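Local coordinates for protein 4-hydroxybutyrate coenzyme A transferase (Shewanella oneidensis, PDB 2OAS) that probably transfers coenzyme A between short-chain carboxylic acids such as acetate and 4-hydroxybutyrate, and binds coenzyme A in a pocket that reaches its C-terminal domain, at residues Leu308-Asp311 against Gln315-Ala318; Val380-Ile383 against Gly388-Asn391. One frame throughout, in Å; residues are numbered along the deposited sequence.

Contact 1 of 2, residues Leu308-Asp311 against Gln315-Ala318; sequences LQVD and QVCA. With COA (coenzyme A), chain C.
The carboxylate of Asp-311 and the side-chain amide of Gln-315 are the flat groups that meet here, their planes turned 56° apart. Above the carboxylate plane comes the backbone N-H of Gln-315, which bonds to OD1 of Asp-311 at 2.6 Å. The other oxygen, OD2 of Asp-311, takes NE2 of Gln-315 at 3.2 Å, met almost end-on to its C-O bond. With chi1 at 71°, the carboxylate of Asp-311 reaches the connecting residues, where OD1 also accepts from Thr-313 N, as in an Asx turn. The Gln-315 amide faces the dimer partner as well: NE2 donates to Ala-371 O and OE1 accepts from Val-373 N, both of the second subunit.

Farther along, Cys-317 N bonds to Gln-309 O at 2.9 Å. Cys-317 O accepts twice, from Leu-308 N at 2.9 Å and from Gln-309 N at 3.0 Å, the second the straighter bond at 171°. Leu-308 and Gln-309 thus both face Cys-317, and Leu-308 also borders coenzyme A. Leu-308 O accepts from the adenine amino group N6A of coenzyme A at 2.6 Å, while Leu-308 CD2 packs on the pantetheine carbon CDP and CD1 lies against the backbone of Ala-318. CB of Ala-318 lies 3.6 Å from CEP of coenzyme A. This is an antiparallel beta hairpin with a classic bulge, and the bulged end forms part of the coenzyme A pocket.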
ATOM      1  N   LEU A 308      12.374   3.451 -10.870  1.00 31.69           N
ATOM      2  CA  LEU A 308      13.668   2.996 -11.325  1.00 31.58           C
ATOM      3  C   LEU A 308      13.550   1.732 -12.169  1.00 30.73           C
ATOM      4  O   LEU A 308      14.177   1.621 -13.206  1.00 30.71           O
ATOM      5  CB  LEU A 308      14.572   2.708 -10.126  1.00 31.46           C
ATOM      6  CG  LEU A 308      14.835   3.925  -9.242  1.00 32.39           C
ATOM      7  CD1 LEU A 308      15.438   3.464  -7.931  1.00 31.80           C
ATOM      8  CD2 LEU A 308      15.735   4.927  -9.967  1.00 31.13           C
ATOM      9  N   GLN A 309      12.753   0.778 -11.717  1.00 30.48           N
ATOM     10  CA  GLN A 309      12.581  -0.477 -12.451  1.00 32.11           C
ATOM     11  C   GLN A 309      11.166  -1.040 -12.289  1.00 32.31           C
ATOM     12  O   GLN A 309      10.588  -1.023 -11.197  1.00 31.04           O
ATOM     13  CB  GLN A 309      13.610  -1.501 -11.960  1.00 33.82           C
ATOM     14  CG  GLN A 309      13.496  -2.904 -12.557  1.00 36.63           C
ATOM     15  CD  GLN A 309      14.544  -3.877 -11.978  1.00 39.35           C
ATOM     16  OE1 GLN A 309      14.569  -4.142 -10.765  1.00 38.58           O
ATOM     17  NE2 GLN A 309      15.410  -4.400 -12.845  1.00 38.02           N
ATOM     18  N   VAL A 310      10.616  -1.540 -13.394  1.00 32.88           N
ATOM     19  CA  VAL A 310       9.274  -2.126 -13.404  1.00 32.02           C
ATOM     20  C   VAL A 310       9.293  -3.494 -14.083  1.00 32.26           C
ATOM     21  O   VAL A 310       9.878  -3.633 -15.160  1.00 33.30           O
ATOM     22  CB  VAL A 310       8.303  -1.236 -14.180  1.00 32.50           C
ATOM     23  CG1 VAL A 310       6.900  -1.764 -14.024  1.00 29.94           C
ATOM     24  CG2 VAL A 310       8.412   0.214 -13.696  1.00 32.36           C
ATOM     25  N   ASP A 311       8.649  -4.493 -13.479  1.00 31.17           N
ATOM     26  CA  ASP A 311       8.622  -5.823 -14.079  1.00 32.73           C
ATOM     27  C   ASP A 311       7.427  -6.001 -15.017  1.00 30.59           C
ATOM     28  O   ASP A 311       6.490  -5.206 -14.992  1.00 29.04           O
ATOM     29  CB  ASP A 311       8.629  -6.923 -12.997  1.00 34.69           C
ATOM     30  CG  ASP A 311       7.319  -7.018 -12.231  1.00 38.77           C
ATOM     31  OD1 ASP A 311       6.383  -6.248 -12.538  1.00 42.89           O
ATOM     32  OD2 ASP A 311       7.222  -7.863 -11.313  1.00 38.34           O
ATOM     33  N   GLN A 315       5.021  -4.677 -11.004  1.00 29.66           N
ATOM     34  CA  GLN A 315       5.608  -4.368  -9.693  1.00 30.39           C
ATOM     35  C   GLN A 315       6.601  -3.227  -9.888  1.00 30.29           C
ATOM     36  O   GLN A 315       7.497  -3.309 -10.711  1.00 31.49           O
ATOM     37  CB  GLN A 315       6.316  -5.575  -9.069  1.00 29.69           C
ATOM     38  CG  GLN A 315       5.411  -6.773  -8.779  1.00 27.00           C
ATOM     39  CD  GLN A 315       6.056  -7.771  -7.827  1.00 29.19           C
ATOM     40  OE1 GLN A 315       6.079  -7.567  -6.617  1.00 27.79           O
ATOM     41  NE2 GLN A 315       6.600  -8.864  -8.384  1.00 30.95           N
ATOM     42  N   VAL A 316       6.421  -2.163  -9.120  1.00 31.76           N
ATOM     43  CA  VAL A 316       7.234  -0.966  -9.217  1.00 32.56           C
ATOM     44  C   VAL A 316       8.295  -0.804  -8.132  1.00 34.19           C
ATOM     45  O   VAL A 316       8.000  -0.876  -6.928  1.00 34.89           O
ATOM     46  CB  VAL A 316       6.317   0.268  -9.195  1.00 32.58           C
ATOM     47  CG1 VAL A 316       7.136   1.562  -9.246  1.00 33.80           C
ATOM     48  CG2 VAL A 316       5.340   0.193 -10.363  1.00 31.32           C
ATOM     49  N   CYS A 317       9.533  -0.585  -8.575  1.00 34.99           N
ATOM     50  CA  CYS A 317      10.674  -0.380  -7.688  1.00 34.90           C
ATOM     51  C   CYS A 317      11.141   1.037  -7.903  1.00 35.14           C
ATOM     52  O   CYS A 317      11.469   1.408  -9.025  1.00 34.93           O
ATOM     53  CB  CYS A 317      11.816  -1.316  -8.038  1.00 35.57           C
ATOM     54  SG  CYS A 317      13.334  -0.876  -7.172  1.00 40.99           S
ATOM     55  N   ALA A 318      11.193   1.827  -6.838  1.00 36.02           N
ATOM     56  CA  ALA A 318      11.585   3.224  -6.980  1.00 37.00           C
ATOM     57  C   ALA A 318      12.477   3.786  -5.872  1.00 37.68           C
ATOM     58  O   ALA A 318      12.752   4.992  -5.844  1.00 37.80           O
ATOM     59  CB  ALA A 318      10.328   4.078  -7.117  1.00 35.46           C
TER
HETATM   60  N1A COA C 501      18.851  -0.125 -13.479  1.00 61.29           N
HETATM   61  C2A COA C 501      20.239   0.328 -13.417  1.00 61.98           C
HETATM   62  N3A COA C 501      20.392   1.792 -13.289  1.00 61.87           N
HETATM   63  C4A COA C 501      19.238   2.707 -13.253  1.00 62.27           C
HETATM   64  C5A COA C 501      17.872   2.247 -13.301  1.00 62.79           C
HETATM   65  C6A COA C 501      17.691   0.783 -13.439  1.00 61.78           C
HETATM   66  N6A COA C 501      16.391   0.227 -13.510  1.00 60.23           N
HETATM   67  N7A COA C 501      16.998   3.320 -13.245  1.00 62.96           N
HETATM   68  C8A COA C 501      17.834   4.445 -13.136  1.00 63.13           C
HETATM   69  N9A COA C 501      19.205   4.099 -13.132  1.00 63.18           N
HETATM   70  C1B COA C 501      20.359   4.972 -13.049  1.00 64.39           C
HETATM   71  C2B COA C 501      20.525   6.130 -14.080  1.00 65.05           C
HETATM   72  O2B COA C 501      21.549   5.908 -14.982  1.00 65.31           O
HETATM   73  C3B COA C 501      20.701   7.416 -13.272  1.00 66.26           C
HETATM   74  O3B COA C 501      21.938   8.096 -13.653  1.00 69.91           O
HETATM   75  P3B COA C 501      22.424   9.460 -13.011  1.00 72.29           P
HETATM   76  O7A COA C 501      21.454  10.569 -13.107  1.00 73.24           O
HETATM   77  O8A COA C 501      22.726   9.237 -11.564  1.00 72.41           O
HETATM   78  O9A COA C 501      23.674   9.841 -13.652  1.00 72.10           O
HETATM   79  C4B COA C 501      20.640   7.042 -11.840  1.00 64.41           C
HETATM   80  O4B COA C 501      20.445   5.622 -11.728  1.00 63.86           O
HETATM   81  C5B COA C 501      19.494   8.023 -11.347  1.00 62.82           C
HETATM   82  O5B COA C 501      18.239   7.730 -11.985  1.00 60.28           O
HETATM   83  P1A COA C 501      17.034   8.806 -12.368  1.00 59.48           P
HETATM   84  O1A COA C 501      17.457   9.890 -13.211  1.00 60.50           O
HETATM   85  O2A COA C 501      15.871   8.123 -13.051  1.00 59.13           O
HETATM   86  O3A COA C 501      16.596   9.312 -10.937  1.00 59.59           O
HETATM   87  P2A COA C 501      15.454  10.339 -10.694  1.00 60.33           P
HETATM   88  O4A COA C 501      15.996  11.509 -10.010  1.00 61.11           O
HETATM   89  O5A COA C 501      14.851  10.775 -11.940  1.00 59.29           O
HETATM   90  O6A COA C 501      14.291   9.786  -9.986  1.00 60.07           O
HETATM   91  CBP COA C 501      13.062   8.109  -8.549  1.00 57.18           C
HETATM   92  CCP COA C 501      13.490   8.608 -10.047  1.00 58.07           C
HETATM   93  CDP COA C 501      14.529   7.706  -8.166  1.00 56.31           C
HETATM   94  CEP COA C 501      12.152   6.805  -8.614  1.00 56.41           C
HETATM   95  CAP COA C 501      12.496   9.345  -7.555  1.00 56.44           C
HETATM   96  OAP COA C 501      11.264   9.697  -8.257  1.00 55.72           O
HETATM   97  C9P COA C 501      12.120   8.894  -6.139  1.00 55.69           C
HETATM   98  O9P COA C 501      12.877   9.189  -5.226  1.00 54.38           O
HETATM   99  N8P COA C 501      10.906   8.179  -5.974  1.00 56.32           N
HETATM  100  C7P COA C 501      10.240   7.625  -4.804  1.00 55.65           C
HETATM  101  C6P COA C 501       8.775   8.116  -4.504  1.00 55.85           C
HETATM  102  C5P COA C 501       8.665   9.371  -3.740  1.00 56.48           C
HETATM  103  O5P COA C 501       7.825   9.484  -2.841  1.00 57.13           O
HETATM  104  N4P COA C 501       9.600  10.400  -4.120  1.00 58.14           N
HETATM  105  C3P COA C 501       9.824  11.744  -3.608  1.00 59.42           C
HETATM  106  C2P COA C 501       8.556  12.667  -3.467  1.00 59.96           C
HETATM  107  S1P COA C 501       8.375  13.381  -1.807  1.00 60.53           S

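Contact 2 of 2, residues Val380-Ile383 against Gly388-Asn391; sequences VHYI and GAAN
Two extended first torsions bring His-381 and Asn-391 together: the imidazole stands anti to its own backbone N (chi1 -179°), and Asn-391 has its CG likewise anti to N (chi1 -163°), its amide end coming near segment 380-383. Asn-391 OD1 then lies at the edge of the imidazole, near its plane, 3.4 Å from CD2 of His-381, with ring and amide planes 48° apart. One water completes the link, accepting from ND2 of Asn-391 at 3.1 Å and hydrogen-bonded to NE2 of His-381 at 3.2 Å. OD1 of Asn-391 is held in turn by the backbone N-H of Lys-393, which helps fix the rotation of the amide.

CD1 of Tyr-382 sits over the centre of the imidazole, 3.5 Å above its plane, and CG of Asn-391 lies over one face of the phenol ring, offset toward its rim. CB of Ala-389 approaches the same ring obliquely. On the other side of the sheet, Ala-390 and Ile-383 turn toward helix 397-405, where they meet Ala-403 and Leu-404. Between the strands, Ile-383 and Ala-390 exchange two backbone bonds, Ile-383 N to Ala-390 O at 3.1 Å and Ala-390 N to Ile-383 O at 2.8 Å. The arrangement is an antiparallel beta hairpin whose second strand, 388-391, is one of the two outermost strands, within this chain, of an otherwise parallel six-stranded sheet.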
ATOM      1  N   VAL A 380      -0.741  -0.121  -9.198  1.00 31.26           N
ATOM      2  CA  VAL A 380      -0.572   0.483 -10.500  1.00 31.90           C
ATOM      3  C   VAL A 380      -1.814   0.729 -11.359  1.00 30.93           C
ATOM      4  O   VAL A 380      -2.743  -0.074 -11.415  1.00 30.40           O
ATOM      5  CB  VAL A 380       0.471  -0.322 -11.318  1.00 31.35           C
ATOM      6  CG1 VAL A 380       0.755   0.367 -12.643  1.00 28.89           C
ATOM      7  CG2 VAL A 380       1.746  -0.461 -10.507  1.00 28.45           C
ATOM      8  N   HIS A 381      -1.813   1.878 -12.017  1.00 29.80           N
ATOM      9  CA  HIS A 381      -2.899   2.238 -12.896  1.00 31.09           C
ATOM     10  C   HIS A 381      -2.266   2.436 -14.266  1.00 29.24           C
ATOM     11  O   HIS A 381      -2.426   1.604 -15.143  1.00 30.06           O
ATOM     12  CB  HIS A 381      -3.584   3.532 -12.417  1.00 31.79           C
ATOM     13  CG  HIS A 381      -4.740   3.963 -13.269  1.00 33.21           C
ATOM     14  ND1 HIS A 381      -5.502   5.076 -12.983  1.00 35.87           N
ATOM     15  CD2 HIS A 381      -5.258   3.434 -14.407  1.00 33.75           C
ATOM     16  CE1 HIS A 381      -6.441   5.211 -13.905  1.00 34.69           C
ATOM     17  NE2 HIS A 381      -6.313   4.228 -14.780  1.00 33.94           N
ATOM     18  N   TYR A 382      -1.541   3.536 -14.443  1.00 29.06           N
ATOM     19  CA  TYR A 382      -0.873   3.807 -15.714  1.00 28.87           C
ATOM     20  C   TYR A 382       0.635   3.794 -15.578  1.00 28.96           C
ATOM     21  O   TYR A 382       1.182   4.123 -14.529  1.00 28.97           O
ATOM     22  CB  TYR A 382      -1.239   5.170 -16.272  1.00 28.88           C
ATOM     23  CG  TYR A 382      -2.524   5.255 -17.037  1.00 29.21           C
ATOM     24  CD1 TYR A 382      -3.662   5.825 -16.453  1.00 29.89           C
ATOM     25  CD2 TYR A 382      -2.596   4.827 -18.363  1.00 28.70           C
ATOM     26  CE1 TYR A 382      -4.833   5.973 -17.164  1.00 32.01           C
ATOM     27  CE2 TYR A 382      -3.773   4.970 -19.096  1.00 31.71           C
ATOM     28  CZ  TYR A 382      -4.890   5.546 -18.485  1.00 34.30           C
ATOM     29  OH  TYR A 382      -6.069   5.701 -19.178  1.00 37.39           O
ATOM     30  N   ILE A 383       1.299   3.440 -16.663  1.00 29.54           N
ATOM     31  CA  ILE A 383       2.748   3.427 -16.727  1.00 29.36           C
ATOM     32  C   ILE A 383       3.059   4.013 -18.097  1.00 29.10           C
ATOM     33  O   ILE A 383       2.585   3.506 -19.101  1.00 29.44           O
ATOM     34  CB  ILE A 383       3.303   2.008 -16.604  1.00 29.94           C
ATOM     35  CG1 ILE A 383       3.194   1.558 -15.149  1.00 30.82           C
ATOM     36  CG2 ILE A 383       4.756   1.959 -17.061  1.00 31.92           C
ATOM     37  CD1 ILE A 383       3.752   0.202 -14.895  1.00 33.04           C
ATOM     38  N   GLY A 388       4.836   5.474 -25.209  1.00 34.19           N
ATOM     39  CA  GLY A 388       3.410   5.332 -24.981  1.00 34.32           C
ATOM     40  C   GLY A 388       3.011   5.015 -23.551  1.00 34.57           C
ATOM     41  O   GLY A 388       3.832   5.047 -22.636  1.00 34.15           O
ATOM     42  N   ALA A 389       1.737   4.702 -23.358  1.00 34.44           N
ATOM     43  CA  ALA A 389       1.213   4.398 -22.038  1.00 33.61           C
ATOM     44  C   ALA A 389       0.609   3.000 -21.974  1.00 33.07           C
ATOM     45  O   ALA A 389       0.116   2.485 -22.975  1.00 31.91           O
ATOM     46  CB  ALA A 389       0.146   5.429 -21.661  1.00 34.43           C
ATOM     47  N   ALA A 390       0.647   2.394 -20.787  1.00 32.78           N
ATOM     48  CA  ALA A 390       0.065   1.074 -20.587  1.00 32.95           C
ATOM     49  C   ALA A 390      -0.835   1.111 -19.359  1.00 32.59           C
ATOM     50  O   ALA A 390      -0.413   1.494 -18.277  1.00 31.50           O
ATOM     51  CB  ALA A 390       1.161   0.020 -20.414  1.00 31.59           C
ATOM     52  N   ASN A 391      -2.085   0.714 -19.545  1.00 33.27           N
ATOM     53  CA  ASN A 391      -3.069   0.699 -18.467  1.00 32.27           C
ATOM     54  C   ASN A 391      -3.126  -0.703 -17.893  1.00 32.16           C
ATOM     55  O   ASN A 391      -3.535  -1.629 -18.587  1.00 32.12           O
ATOM     56  CB  ASN A 391      -4.439   1.055 -19.016  1.00 33.58           C
ATOM     57  CG  ASN A 391      -5.403   1.462 -17.934  1.00 33.70           C
ATOM     58  OD1 ASN A 391      -5.295   1.025 -16.793  1.00 32.63           O
ATOM     59  ND2 ASN A 391      -6.361   2.304 -18.287  1.00 33.91           N
TER
HETATM   60  O   HOH W   1      -8.601   4.106 -17.007  1.00 41.85           O

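Coming from the N terminus, the chain leaves strand 301-305, passes Leu-308 and turns back through the three residues before Gln-315, closing contact 1. It then runs through helix 332-341 and strand 346-350, adds strands 363-364 and 373-375 on either side of that hairpin, and reaches strand 382-385, which turns into 388-391 and closes contact 2. The two closures follow in series, neither enclosing nor crossing the other, with centres about 13 Å apart. They belong to different sheets of the C-terminal region: contact 1 to the small four-stranded sheet beside coenzyme A, contact 2 to one edge of the six-stranded one. Val-316 against Val-380 and Val-310 against Ile-383 join the two through apolar side chains.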